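Local structure of sorbitol dehydrogenase (Gluconobacter oxydans, 5ITG) at residues K25-F31 / D54-V60; D154-P158 / Y205-R209; M297-H302 / V357-F361; A407-E411 / L470-R475. The protein probably oxidises D-sorbitol to L-sorbose with a nicotinamide cofactor, as an NAD(P)-dependent dehydrogenase of the mannitol dehydrogenase family. All blocks are in the same frame, centred on the assembly; numbering follows the deposited sequence.

Overall arrangement
Following the chain from its N terminus, the four contacts close one after another, with none nested or crossed. Interaction 1 joins two parallel strands of the Rossmann domain across a 22-residue connection that is half helical. Interaction 2 closes a longer loop between helices 149-156 and 194-209 of the same domain, its nearest atoms about 10 Å from those of interaction 1. Interactions 3 and 4 belong to the helical C-terminal part, their centres about 22 Å apart; the first ties helix 288-312 to helix 350-361, the second ties helix 400-412 to helix 461-477 near the C terminus. Interactions 1 and 4, with centres about 52 Å apart, lie on opposite sides of the chain's centre.

Interaction 1 of 4, residues K25-F31 / D54-V60; sequences KPGIVHF and DWAIVGV
Strands 26-31 and 56-61 pair in parallel inside the Rossmann sheet, joined by a beta-alpha-beta connection. From Ile28 onward the ladder is regular: Val58 N gives its hydrogen to Ile28 O at 2.8 Å, His30 N to Val58 O, and Val60 N to His30 O. At the start the register slips by one residue in a beta bulge, where Ala56 O accepts from both Gly27 N and Ile28 N, the second bond longer at 3.2 Å. Glycine suits position 27 because a side chain would run into Asp54 O and the Trp55 ring. That indole meets Ile28 CG1 at its edge, 3.9 Å from Trp55 CE3. Valines and Phe31 line one face of the pair, Ile28, Ile57 and His30 the other. On the first, Val60 CG1 lies 3.7 Å from Phe31 CE1, the two side chains running alongside each other, while Val58 CG2 reaches Pro26 CB. On the second, His30 CB rests on Ile57 CG2 at 3.8 Å; with CG anti to the backbone N (chi1 -178°), the ring extends on to the hydroxyls of Ser127 and Thr129, and Phe37 stacks on it. Strand 125-128 continues the sheet beyond 26-31 and strand 93-106 beyond 56-61, while helix 111-119 packs on the face carrying Val29, Val58 and Val60.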
loop_
_atom_site.group_PDB
_atom_site.type_symbol
_atom_site.label_atom_id
_atom_site.label_comp_id
_atom_site.label_asym_id
_atom_site.label_seq_id
_atom_site.Cartn_x
_atom_site.Cartn_y
_atom_site.Cartn_z
ATOM N N LYS A 25 9.742 19.308 17.609
ATOM C CA LYS A 25 8.744 20.283 17.179
ATOM C C LYS A 25 8.116 19.855 15.847
ATOM O O LYS A 25 8.782 19.254 15.003
ATOM C CB LYS A 25 9.395 21.661 17.028
ATOM C CG LYS A 25 9.939 22.230 18.337
ATOM C CD LYS A 25 10.694 23.531 18.110
ATOM C CE LYS A 25 11.054 24.207 19.436
ATOM N NZ LYS A 25 11.942 23.375 20.300
ATOM N N PRO A 26 6.828 20.177 15.639
ATOM C CA PRO A 26 6.067 19.842 14.425
ATOM C C PRO A 26 6.647 20.358 13.102
ATOM O O PRO A 26 6.996 21.535 12.975
ATOM C CB PRO A 26 4.687 20.436 14.706
ATOM C CG PRO A 26 4.592 20.392 16.206
ATOM C CD PRO A 26 5.965 20.866 16.616
ATOM N N GLY A 27 6.737 19.464 12.118
ATOM C CA GLY A 27 7.246 19.831 10.809
ATOM C C GLY A 27 6.387 19.229 9.710
ATOM O O GLY A 27 6.512 19.578 8.532
ATOM N N ILE A 28 5.503 18.319 10.108
ATOM C CA ILE A 28 4.616 17.622 9.181
ATOM C C ILE A 28 3.188 17.563 9.715
ATOM O O ILE A 28 2.972 17.341 10.910
ATOM C CB ILE A 28 5.067 16.145 8.984
ATOM C CG1 ILE A 28 6.524 16.091 8.532
ATOM C CG2 ILE A 28 4.159 15.444 7.968
ATOM C CD1 ILE A 28 7.134 14.704 8.657
ATOM N N VAL A 29 2.222 17.773 8.831
ATOM C CA VAL A 29 0.817 17.646 9.198
ATOM C C VAL A 29 0.342 16.452 8.381
ATOM O O VAL A 29 0.548 16.410 7.166
ATOM C CB VAL A 29 -0.008 18.886 8.814
ATOM C CG1 VAL A 29 -1.501 18.551 8.861
ATOM C CG2 VAL A 29 0.295 20.020 9.773
ATOM N N HIS A 30 -0.275 15.478 9.042
ATOM C CA HIS A 30 -0.752 14.282 8.348
ATOM C C HIS A 30 -2.262 14.112 8.395
ATOM O O HIS A 30 -2.861 14.131 9.468
ATOM C CB HIS A 30 -0.121 13.026 8.951
ATOM C CG HIS A 30 -0.522 11.765 8.256
ATOM N ND1 HIS A 30 0.049 11.357 7.070
ATOM C CD2 HIS A 30 -1.477 10.851 8.549
ATOM C CE1 HIS A 30 -0.539 10.247 6.661
ATOM N NE2 HIS A 30 -1.469 9.920 7.539
ATOM N N PHE A 31 -2.863 13.920 7.224
ATOM C CA PHE A 31 -4.304 13.711 7.107
ATOM C C PHE A 31 -4.604 12.215 7.018
ATOM O O PHE A 31 -4.068 11.522 6.159
ATOM C CB PHE A 31 -4.839 14.410 5.854
ATOM C CG PHE A 31 -5.072 15.888 6.029
ATOM C CD1 PHE A 31 -6.225 16.351 6.657
ATOM C CD2 PHE A 31 -4.140 16.815 5.569
ATOM C CE1 PHE A 31 -6.452 17.720 6.826
ATOM C CE2 PHE A 31 -4.357 18.190 5.733
ATOM C CZ PHE A 31 -5.518 18.641 6.364
ATOM N N ASP A 54 12.909 18.788 14.397
ATOM C CA ASP A 54 11.838 19.667 13.934
ATOM C C ASP A 54 10.882 19.017 12.945
ATOM O O ASP A 54 10.251 19.698 12.137
ATOM C CB ASP A 54 12.427 20.943 13.327
ATOM C CG ASP A 54 13.055 21.847 14.373
ATOM O OD1 ASP A 54 12.365 22.183 15.358
ATOM O OD2 ASP A 54 14.234 22.224 14.213
ATOM N N TRP A 55 10.753 17.699 13.028
ATOM C CA TRP A 55 9.868 16.992 12.118
ATOM C C TRP A 55 8.784 16.177 12.801
ATOM O O TRP A 55 8.375 15.127 12.296
ATOM C CB TRP A 55 10.692 16.104 11.189
ATOM C CG TRP A 55 11.584 16.905 10.283
ATOM C CD1 TRP A 55 12.934 17.077 10.397
ATOM C CD2 TRP A 55 11.180 17.647 9.129
ATOM N NE1 TRP A 55 13.397 17.878 9.381
ATOM C CE2 TRP A 55 12.341 18.242 8.588
ATOM C CE3 TRP A 55 9.948 17.866 8.497
ATOM C CZ2 TRP A 55 12.307 19.044 7.441
ATOM C CZ3 TRP A 55 9.915 18.659 7.356
ATOM C CH2 TRP A 55 11.089 19.239 6.839
ATOM N N ALA A 56 8.318 16.657 13.951
ATOM C CA ALA A 56 7.253 15.971 14.671
ATOM C C ALA A 56 6.042 16.003 13.760
ATOM O O ALA A 56 5.976 16.824 12.845
ATOM C CB ALA A 56 6.940 16.687 15.983
ATOM N N ILE A 57 5.077 15.128 14.013
ATOM C CA ILE A 57 3.886 15.066 13.172
ATOM C C ILE A 57 2.608 15.479 13.896
ATOM O O ILE A 57 2.357 15.048 15.012
ATOM C CB ILE A 57 3.667 13.631 12.622
ATOM C CG1 ILE A 57 4.899 13.162 11.840
ATOM C CG2 ILE A 57 2.453 13.603 11.715
ATOM C CD1 ILE A 57 4.859 11.670 11.485
ATOM N N VAL A 58 1.805 16.315 13.245
ATOM C CA VAL A 58 0.524 16.739 13.797
ATOM C C VAL A 58 -0.513 15.984 12.972
ATOM O O VAL A 58 -0.639 16.223 11.774
ATOM C CB VAL A 58 0.282 18.255 13.614
ATOM C CG1 VAL A 58 -1.089 18.621 14.155
ATOM C CG2 VAL A 58 1.365 19.052 14.323
ATOM N N GLY A 59 -1.244 15.072 13.602
ATOM C CA GLY A 59 -2.235 14.301 12.870
ATOM C C GLY A 59 -3.606 14.944 12.806
ATOM O O GLY A 59 -4.044 15.591 13.759
ATOM N N VAL A 60 -4.292 14.763 11.681
ATOM C CA VAL A 60 -5.621 15.331 11.503
ATOM C C VAL A 60 -6.620 14.317 10.957
ATOM O O VAL A 60 -6.373 13.668 9.940
ATOM C CB VAL A 60 -5.596 16.540 10.535
ATOM C CG1 VAL A 60 -6.992 17.139 10.416
ATOM C CG2 VAL A 60 -4.614 17.582 11.026
#

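Interaction 2 of 4, residues D154-P158 / Y205-R209; sequences DLKNP and YAKAR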
loop_
_atom_site.group_PDB
_atom_site.type_symbol
_atom_site.label_atom_id
_atom_site.label_comp_id
_atom_site.label_asym_id
_atom_site.label_seq_id
_atom_site.Cartn_x
_atom_site.Cartn_y
_atom_site.Cartn_z
ATOM N N ASP A 154 -17.153 23.332 -0.001
ATOM C CA ASP A 154 -15.873 23.967 0.285
ATOM C C ASP A 154 -15.664 25.131 -0.670
ATOM O O ASP A 154 -15.155 26.187 -0.282
ATOM C CB ASP A 154 -14.731 22.959 0.129
ATOM C CG ASP A 154 -14.514 22.135 1.378
ATOM O OD1 ASP A 154 -15.469 22.014 2.176
ATOM O OD2 ASP A 154 -13.397 21.604 1.556
ATOM N N LEU A 155 -16.057 24.927 -1.922
ATOM C CA LEU A 155 -15.918 25.956 -2.941
ATOM C C LEU A 155 -16.791 27.171 -2.598
ATOM O O LEU A 155 -16.463 28.300 -2.960
ATOM C CB LEU A 155 -16.295 25.373 -4.312
ATOM C CG LEU A 155 -15.205 25.249 -5.391
ATOM C CD1 LEU A 155 -13.868 24.879 -4.787
ATOM C CD2 LEU A 155 -15.627 24.208 -6.418
ATOM N N LYS A 156 -17.889 26.939 -1.881
ATOM C CA LYS A 156 -18.782 28.026 -1.485
ATOM C C LYS A 156 -18.164 28.821 -0.335
ATOM O O LYS A 156 -18.180 30.052 -0.349
ATOM C CB LYS A 156 -20.149 27.476 -1.071
ATOM C CG LYS A 156 -21.199 28.548 -0.786
ATOM C CD LYS A 156 -22.592 27.937 -0.658
ATOM C CE LYS A 156 -23.655 29.002 -0.404
ATOM N NZ LYS A 156 -25.025 28.415 -0.357
ATOM N N ASN A 157 -17.624 28.120 0.658
ATOM C CA ASN A 157 -16.971 28.772 1.790
ATOM C C ASN A 157 -15.566 28.202 1.996
ATOM O O ASN A 157 -15.295 27.524 2.989
ATOM C CB ASN A 157 -17.793 28.601 3.073
ATOM C CG ASN A 157 -19.074 29.414 3.055
ATOM O OD1 ASN A 157 -20.090 28.985 2.506
ATOM N ND2 ASN A 157 -19.025 30.610 3.642
ATOM N N PRO A 158 -14.645 28.499 1.062
ATOM C CA PRO A 158 -13.258 28.023 1.112
ATOM C C PRO A 158 -12.468 28.426 2.353
ATOM O O PRO A 158 -11.458 27.795 2.680
ATOM C CB PRO A 158 -12.652 28.594 -0.172
ATOM C CG PRO A 158 -13.411 29.880 -0.348
ATOM C CD PRO A 158 -14.831 29.440 -0.059
ATOM N N TYR A 205 -8.895 21.094 -7.560
ATOM C CA TYR A 205 -9.677 21.929 -6.660
ATOM C C TYR A 205 -9.187 23.368 -6.754
ATOM O O TYR A 205 -9.985 24.306 -6.819
ATOM C CB TYR A 205 -9.548 21.430 -5.219
ATOM C CG TYR A 205 -10.263 22.291 -4.195
ATOM C CD1 TYR A 205 -9.681 23.460 -3.708
ATOM C CD2 TYR A 205 -11.526 21.940 -3.719
ATOM C CE1 TYR A 205 -10.337 24.262 -2.768
ATOM C CE2 TYR A 205 -12.196 22.734 -2.778
ATOM C CZ TYR A 205 -11.594 23.891 -2.309
ATOM O OH TYR A 205 -12.238 24.678 -1.381
ATOM N N ALA A 206 -7.868 23.531 -6.765
ATOM C CA ALA A 206 -7.258 24.849 -6.854
ATOM C C ALA A 206 -7.723 25.601 -8.099
ATOM O O ALA A 206 -8.006 26.800 -8.039
ATOM C CB ALA A 206 -5.732 24.718 -6.861
ATOM N N LYS A 207 -7.794 24.898 -9.226
ATOM C CA LYS A 207 -8.218 25.518 -10.477
ATOM C C LYS A 207 -9.640 26.056 -10.358
ATOM O O LYS A 207 -9.931 27.166 -10.797
ATOM C CB LYS A 207 -8.153 24.512 -11.625
ATOM C CG LYS A 207 -8.500 25.112 -12.971
ATOM C CD LYS A 207 -8.526 24.055 -14.062
ATOM C CE LYS A 207 -8.769 24.693 -15.416
ATOM N NZ LYS A 207 -7.734 25.732 -15.695
ATOM N N ALA A 208 -10.521 25.264 -9.761
ATOM C CA ALA A 208 -11.905 25.679 -9.587
ATOM C C ALA A 208 -11.969 26.866 -8.637
ATOM O O ALA A 208 -12.782 27.766 -8.817
ATOM C CB ALA A 208 -12.737 24.525 -9.041
ATOM N N ARG A 209 -11.104 26.854 -7.629
ATOM C CA ARG A 209 -11.052 27.921 -6.633
ATOM C C ARG A 209 -10.581 29.235 -7.258
ATOM O O ARG A 209 -11.226 30.275 -7.095
ATOM C CB ARG A 209 -10.109 27.516 -5.496
ATOM C CG ARG A 209 -9.929 28.552 -4.403
ATOM C CD ARG A 209 -11.166 28.673 -3.530
ATOM N NE ARG A 209 -10.999 29.708 -2.516
ATOM C CZ ARG A 209 -10.918 31.009 -2.778
ATOM N NH1 ARG A 209 -10.992 31.444 -4.029
ATOM N NH2 ARG A 209 -10.762 31.876 -1.788
HETATM O O HOH W 1 -10.720 26.064 0.521
#
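Leu155 and Arg209 mark the closest backbone approach, their CA atoms 6.4 Å apart, where the last turn of helix 149-156 meets the last turn of helix 194-209. Asn157 leaves helical geometry, and the chain turns so that Pro158 also faces the second helix. Tyr205 is the centre of the contact. Its ring is anti to the backbone N (chi1 176°), which carries it across to the other segment, and one face receives Leu155 CD1 in a CH-pi contact, 3.8 Å from the ring centroid. The other methyl of Leu155, CD2, rests on Ala208 CB at 3.9 Å; the small alanine lets the leucine come in close. Asp154 CB approaches the phenol at its edge, while the carboxylate turns elsewhere, bonded to Thr163 and Ser162. Pro158 lies across Arg209, its CB 3.1 Å from Arg209 NE, a close apolar-to-polar touch. The Tyr205 hydroxyl is linked to residues 154-158 by a water, which accepts from Tyr205 OH at 2.8 Å and donates to Pro158 O at 2.9 Å. A leucine in place of Tyr205 would probably leave this water without its phenolic donor and Leu155 without a flat face to lie on. No clear direct hydrogen bond joins the segments, so their cohesion appears to rest on Leu155 against Tyr205 and Ala208, Pro158 against Arg209, and one water that satisfies a carbonyl where the helix has ended.

Interaction 3 of 4, residues M297-H302 / V357-F361; sequences MLNAGH and VISRF
His302 and Phe361 form the tight part of this helix-helix contact, lying in an offset stack with centroids 4.2 Å apart and planes only 16° from parallel. Phe361 CE1 sits over the middle of the imidazole, 3.5 Å from His302 NE2, whereas His302 CD2 lies toward the rim of the phenyl. The opposite phenyl face meets the carbonyl oxygen of Val357, one turn earlier in its own helix, and Leu298 O comes to the ring edge in plane, 3.6 Å from Phe361 CZ. Flat and wholly apolar, phenylalanine can fit this slot between the helices. Gly301 suits the same wall: a side chain there would point toward the other helix and clash with Met297 O. Leu298, its CG anti to the backbone N (chi1 180°), brings CD1 to Val357 CG2 at 3.6 Å and to Phe361 CE1 at 3.8 Å. Elsewhere the contact is looser. The axes of segments 297-302 and 357-361 come no closer than 10.7 Å, crossing at -53°, and Met297 (selenomethionine) approaches Val357 mainly through its backbone O, 4.3 Å from Val357 CG1. Shortening His302 to an alanine is likely to leave one face of Phe361 without its stacking partner and the phenyl freer to turn. Arg360 NH1 makes a thin touch on Leu298 CD2 at 3.6 Å. No hydrogen bond crosses between the two segments, so stacking and apolar contact hold this crossing of helices 288-312 and 350-361, while the positive charge of Arg360 is probably balanced by its salt bridges to Glu258 and Asp229.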
loop_
_atom_site.group_PDB
_atom_site.type_symbol
_atom_site.label_atom_id
_atom_site.label_comp_id
_atom_site.label_asym_id
_atom_site.label_seq_id
_atom_site.Cartn_x
_atom_site.Cartn_y
_atom_site.Cartn_z
HETATM N N MSE A 297 7.269 -8.677 -9.268
HETATM C CA MSE A 297 7.872 -9.712 -8.428
HETATM C C MSE A 297 7.010 -10.023 -7.196
HETATM O O MSE A 297 6.658 -11.175 -6.981
HETATM C CB MSE A 297 9.285 -9.308 -8.002
HETATM C CG MSE A 297 10.296 -9.358 -9.148
HETATM SE SE MSE A 297 12.093 -9.090 -8.530
HETATM C CE MSE A 297 12.333 -10.815 -7.667
ATOM N N LEU A 298 6.654 -9.010 -6.401
ATOM C CA LEU A 298 5.843 -9.259 -5.207
ATOM C C LEU A 298 4.391 -9.601 -5.545
ATOM O O LEU A 298 3.893 -10.665 -5.166
ATOM C CB LEU A 298 5.869 -8.055 -4.253
ATOM C CG LEU A 298 5.039 -8.230 -2.967
ATOM C CD1 LEU A 298 5.732 -9.197 -2.041
ATOM C CD2 LEU A 298 4.850 -6.893 -2.270
ATOM N N ASN A 299 3.717 -8.701 -6.261
ATOM C CA ASN A 299 2.318 -8.914 -6.633
ATOM C C ASN A 299 2.159 -10.100 -7.586
ATOM O O ASN A 299 1.280 -10.950 -7.400
ATOM C CB ASN A 299 1.738 -7.636 -7.265
ATOM C CG ASN A 299 1.844 -6.426 -6.346
ATOM O OD1 ASN A 299 1.788 -6.550 -5.118
ATOM N ND2 ASN A 299 1.979 -5.249 -6.936
ATOM N N ALA A 300 3.008 -10.151 -8.610
ATOM C CA ALA A 300 2.983 -11.240 -9.577
ATOM C C ALA A 300 3.270 -12.562 -8.871
ATOM O O ALA A 300 2.662 -13.589 -9.183
ATOM C CB ALA A 300 4.041 -11.003 -10.671
ATOM N N GLY A 301 4.221 -12.529 -7.938
ATOM C CA GLY A 301 4.583 -13.739 -7.207
ATOM C C GLY A 301 3.460 -14.202 -6.300
ATOM O O GLY A 301 3.253 -15.400 -6.110
ATOM N N HIS A 302 2.735 -13.245 -5.733
ATOM C CA HIS A 302 1.630 -13.564 -4.842
ATOM C C HIS A 302 0.588 -14.417 -5.571
ATOM O O HIS A 302 0.144 -15.434 -5.043
ATOM C CB HIS A 302 0.994 -12.271 -4.313
ATOM C CG HIS A 302 0.774 -12.273 -2.831
ATOM N ND1 HIS A 302 0.592 -11.116 -2.106
ATOM C CD2 HIS A 302 0.732 -13.290 -1.937
ATOM C CE1 HIS A 302 0.449 -11.419 -0.827
ATOM N NE2 HIS A 302 0.531 -12.732 -0.697
ATOM N N VAL A 357 10.522 -11.452 -0.811
ATOM C CA VAL A 357 9.162 -11.834 -1.178
ATOM C C VAL A 357 8.845 -13.182 -0.545
ATOM O O VAL A 357 7.815 -13.344 0.107
ATOM C CB VAL A 357 8.998 -11.905 -2.718
ATOM C CG1 VAL A 357 7.754 -12.714 -3.089
ATOM C CG2 VAL A 357 8.888 -10.473 -3.278
ATOM N N ILE A 358 9.756 -14.133 -0.712
ATOM C CA ILE A 358 9.583 -15.473 -0.158
ATOM C C ILE A 358 9.452 -15.439 1.369
ATOM O O ILE A 358 8.536 -16.029 1.937
ATOM C CB ILE A 358 10.775 -16.373 -0.538
ATOM C CG1 ILE A 358 10.896 -16.462 -2.061
ATOM C CG2 ILE A 358 10.615 -17.756 0.089
ATOM C CD1 ILE A 358 9.660 -16.975 -2.736
ATOM N N SER A 359 10.368 -14.737 2.025
ATOM C CA SER A 359 10.360 -14.631 3.482
ATOM C C SER A 359 9.078 -14.002 4.020
ATOM O O SER A 359 8.511 -14.467 5.013
ATOM C CB SER A 359 11.567 -13.813 3.949
ATOM O OG SER A 359 11.527 -13.624 5.357
ATOM N N ARG A 360 8.620 -12.941 3.364
ATOM C CA ARG A 360 7.414 -12.256 3.791
ATOM C C ARG A 360 6.191 -13.147 3.700
ATOM O O ARG A 360 5.357 -13.152 4.611
ATOM C CB ARG A 360 7.213 -10.988 2.964
ATOM C CG ARG A 360 8.285 -9.944 3.232
ATOM C CD ARG A 360 8.123 -8.730 2.340
ATOM N NE ARG A 360 6.909 -7.970 2.638
ATOM C CZ ARG A 360 6.392 -7.059 1.817
ATOM N NH1 ARG A 360 6.981 -6.805 0.654
ATOM N NH2 ARG A 360 5.290 -6.397 2.157
ATOM N N PHE A 361 6.084 -13.903 2.609
ATOM C CA PHE A 361 4.951 -14.803 2.421
ATOM C C PHE A 361 4.944 -15.884 3.510
ATOM O O PHE A 361 3.901 -16.460 3.808
ATOM C CB PHE A 361 5.000 -15.472 1.032
ATOM C CG PHE A 361 4.742 -14.528 -0.131
ATOM C CD1 PHE A 361 4.276 -13.231 0.077
ATOM C CD2 PHE A 361 4.949 -14.960 -1.442
ATOM C CE1 PHE A 361 4.017 -12.374 -1.010
ATOM C CE2 PHE A 361 4.695 -14.113 -2.536
ATOM C CZ PHE A 361 4.227 -12.821 -2.317
#

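Interaction 4 of 4, residues A407-E411 / L470-R475; sequences ASYLE and LRKIIR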
loop_
_atom_site.group_PDB
_atom_site.type_symbol
_atom_site.label_atom_id
_atom_site.label_comp_id
_atom_site.label_asym_id
_atom_site.label_seq_id
_atom_site.Cartn_x
_atom_site.Cartn_y
_atom_site.Cartn_z
ATOM N N ALA A 407 -2.605 -21.459 -16.889
ATOM C CA ALA A 407 -3.396 -22.684 -16.807
ATOM C C ALA A 407 -3.945 -22.893 -15.399
ATOM O O ALA A 407 -5.064 -23.384 -15.229
ATOM C CB ALA A 407 -2.550 -23.886 -17.226
ATOM N N SER A 408 -3.149 -22.522 -14.397
ATOM C CA SER A 408 -3.543 -22.654 -12.998
ATOM C C SER A 408 -4.679 -21.691 -12.682
ATOM O O SER A 408 -5.641 -22.049 -11.998
ATOM C CB SER A 408 -2.351 -22.362 -12.075
ATOM O OG SER A 408 -1.422 -23.429 -12.102
ATOM N N TYR A 409 -4.556 -20.465 -13.175
ATOM C CA TYR A 409 -5.586 -19.460 -12.978
ATOM C C TYR A 409 -6.900 -19.967 -13.588
ATOM O O TYR A 409 -7.951 -19.934 -12.939
ATOM C CB TYR A 409 -5.175 -18.140 -13.645
ATOM C CG TYR A 409 -6.276 -17.097 -13.666
ATOM C CD1 TYR A 409 -6.756 -16.532 -12.487
ATOM C CD2 TYR A 409 -6.854 -16.697 -14.870
ATOM C CE1 TYR A 409 -7.797 -15.590 -12.504
ATOM C CE2 TYR A 409 -7.888 -15.759 -14.900
ATOM C CZ TYR A 409 -8.355 -15.212 -13.716
ATOM O OH TYR A 409 -9.389 -14.295 -13.745
ATOM N N LEU A 410 -6.834 -20.438 -14.829
ATOM C CA LEU A 410 -8.023 -20.933 -15.519
ATOM C C LEU A 410 -8.663 -22.135 -14.830
ATOM O O LEU A 410 -9.888 -22.237 -14.760
ATOM C CB LEU A 410 -7.688 -21.274 -16.975
ATOM C CG LEU A 410 -7.363 -20.022 -17.798
ATOM C CD1 LEU A 410 -7.033 -20.398 -19.237
ATOM C CD2 LEU A 410 -8.556 -19.069 -17.739
ATOM N N GLU A 411 -7.842 -23.046 -14.323
ATOM C CA GLU A 411 -8.377 -24.206 -13.625
ATOM C C GLU A 411 -8.931 -23.797 -12.256
ATOM O O GLU A 411 -9.944 -24.333 -11.804
ATOM C CB GLU A 411 -7.300 -25.283 -13.489
ATOM C CG GLU A 411 -7.002 -25.988 -14.811
ATOM C CD GLU A 411 -8.230 -26.701 -15.373
ATOM O OE1 GLU A 411 -8.779 -27.572 -14.668
ATOM O OE2 GLU A 411 -8.642 -26.394 -16.518
ATOM N N LEU A 470 -1.228 -27.916 -20.455
ATOM C CA LEU A 470 -1.097 -27.916 -18.998
ATOM C C LEU A 470 -2.434 -28.001 -18.269
ATOM O O LEU A 470 -2.531 -28.654 -17.227
ATOM C CB LEU A 470 -0.319 -26.673 -18.532
ATOM C CG LEU A 470 1.108 -26.590 -19.090
ATOM C CD1 LEU A 470 1.789 -25.314 -18.628
ATOM C CD2 LEU A 470 1.903 -27.814 -18.646
ATOM N N ARG A 471 -3.462 -27.344 -18.805
ATOM C CA ARG A 471 -4.784 -27.395 -18.187
ATOM C C ARG A 471 -5.234 -28.850 -18.194
ATOM O O ARG A 471 -5.833 -29.331 -17.234
ATOM C CB ARG A 471 -5.808 -26.560 -18.965
ATOM C CG ARG A 471 -5.661 -25.047 -18.831
ATOM C CD ARG A 471 -6.887 -24.334 -19.403
ATOM N NE ARG A 471 -8.089 -24.641 -18.634
ATOM C CZ ARG A 471 -9.316 -24.213 -18.928
ATOM N NH1 ARG A 471 -9.527 -23.449 -19.992
ATOM N NH2 ARG A 471 -10.335 -24.549 -18.147
ATOM N N LYS A 472 -4.941 -29.539 -19.288
ATOM C CA LYS A 472 -5.317 -30.942 -19.424
ATOM C C LYS A 472 -4.637 -31.790 -18.358
ATOM O O LYS A 472 -5.273 -32.632 -17.725
ATOM C CB LYS A 472 -4.958 -31.446 -20.824
ATOM C CG LYS A 472 -5.963 -31.032 -21.894
ATOM C CD LYS A 472 -5.435 -31.327 -23.290
ATOM C CE LYS A 472 -6.557 -31.404 -24.320
ATOM N NZ LYS A 472 -7.369 -30.160 -24.411
ATOM N N ILE A 473 -3.347 -31.556 -18.149
ATOM C CA ILE A 473 -2.596 -32.296 -17.144
ATOM C C ILE A 473 -3.123 -31.978 -15.744
ATOM O O ILE A 473 -3.315 -32.877 -14.928
ATOM C CB ILE A 473 -1.099 -31.949 -17.213
ATOM C CG1 ILE A 473 -0.525 -32.430 -18.549
ATOM C CG2 ILE A 473 -0.360 -32.573 -16.026
ATOM C CD1 ILE A 473 0.917 -32.040 -18.784
ATOM N N ILE A 474 -3.361 -30.695 -15.479
ATOM C CA ILE A 474 -3.870 -30.261 -14.184
ATOM C C ILE A 474 -5.203 -30.913 -13.846
ATOM O O ILE A 474 -5.433 -31.321 -12.711
ATOM C CB ILE A 474 -4.096 -28.729 -14.130
ATOM C CG1 ILE A 474 -2.755 -27.992 -14.148
ATOM C CG2 ILE A 474 -4.889 -28.369 -12.881
ATOM C CD1 ILE A 474 -2.892 -26.487 -14.128
ATOM N N ARG A 475 -6.095 -30.998 -14.825
ATOM C CA ARG A 475 -7.398 -31.579 -14.550
ATOM C C ARG A 475 -7.356 -33.088 -14.334
ATOM O O ARG A 475 -8.106 -33.619 -13.519
ATOM C CB ARG A 475 -8.389 -31.254 -15.667
ATOM C CG ARG A 475 -9.828 -31.551 -15.263
ATOM C CD ARG A 475 -10.807 -30.942 -16.216
ATOM N NE ARG A 475 -10.611 -29.504 -16.355
ATOM C CZ ARG A 475 -11.344 -28.743 -17.157
ATOM N NH1 ARG A 475 -12.318 -29.291 -17.871
ATOM N NH2 ARG A 475 -11.093 -27.449 -17.268
#
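The Arg471 guanidinium has Leu410 CB over one face, 3.8 Å from Arg471 NE, and the carboxylate of Glu411 at its edge. The Arg475 guanidinium also meets Glu411 at an edge, with Arg471 NH2 lying in its plane there. Between the two arginines the carboxylate is turned, its plane 45° from the Arg471 group and 36° from that of Arg475. The two grips differ. Arg471 presents NE and NH2 side-on to a single oxygen: its NE reaches the anti lone pair of Glu411 OE2 at 2.8 Å, and NH2 adds a more bent bond from the same side. Arg475 spans both oxygens of Glu411, its NH2 on the syn lone pair of OE2 at 2.8 Å and its NE on OE1 at 3.2 Å. Glu411 OE2 thus takes three donors. A bend at chi2 folds the glutamate chain back, and its CG slides along Ile474 CG2 at 3.7 Å. Ala407, the residue nearest the other helix by backbone, is small enough to let the helices come near: its CB touches Arg471 CG at 3.7 Å and Leu470 CB at 3.8 Å. Ile474 CD1 extends beside Ala407 O. The axes of segments 407-411 and 470-475 approach to 9.3 Å and cross at -53°, and Leu311 of helix 288-312 also touches Glu411. Four hydrogen bonds fix the buried carboxylate, whose negative charge would be stabilised by two arginines; it probably draws both guanidinium groups together on one anion, which makes this salt-bridge network the polar core of an otherwise apolar helix crossing.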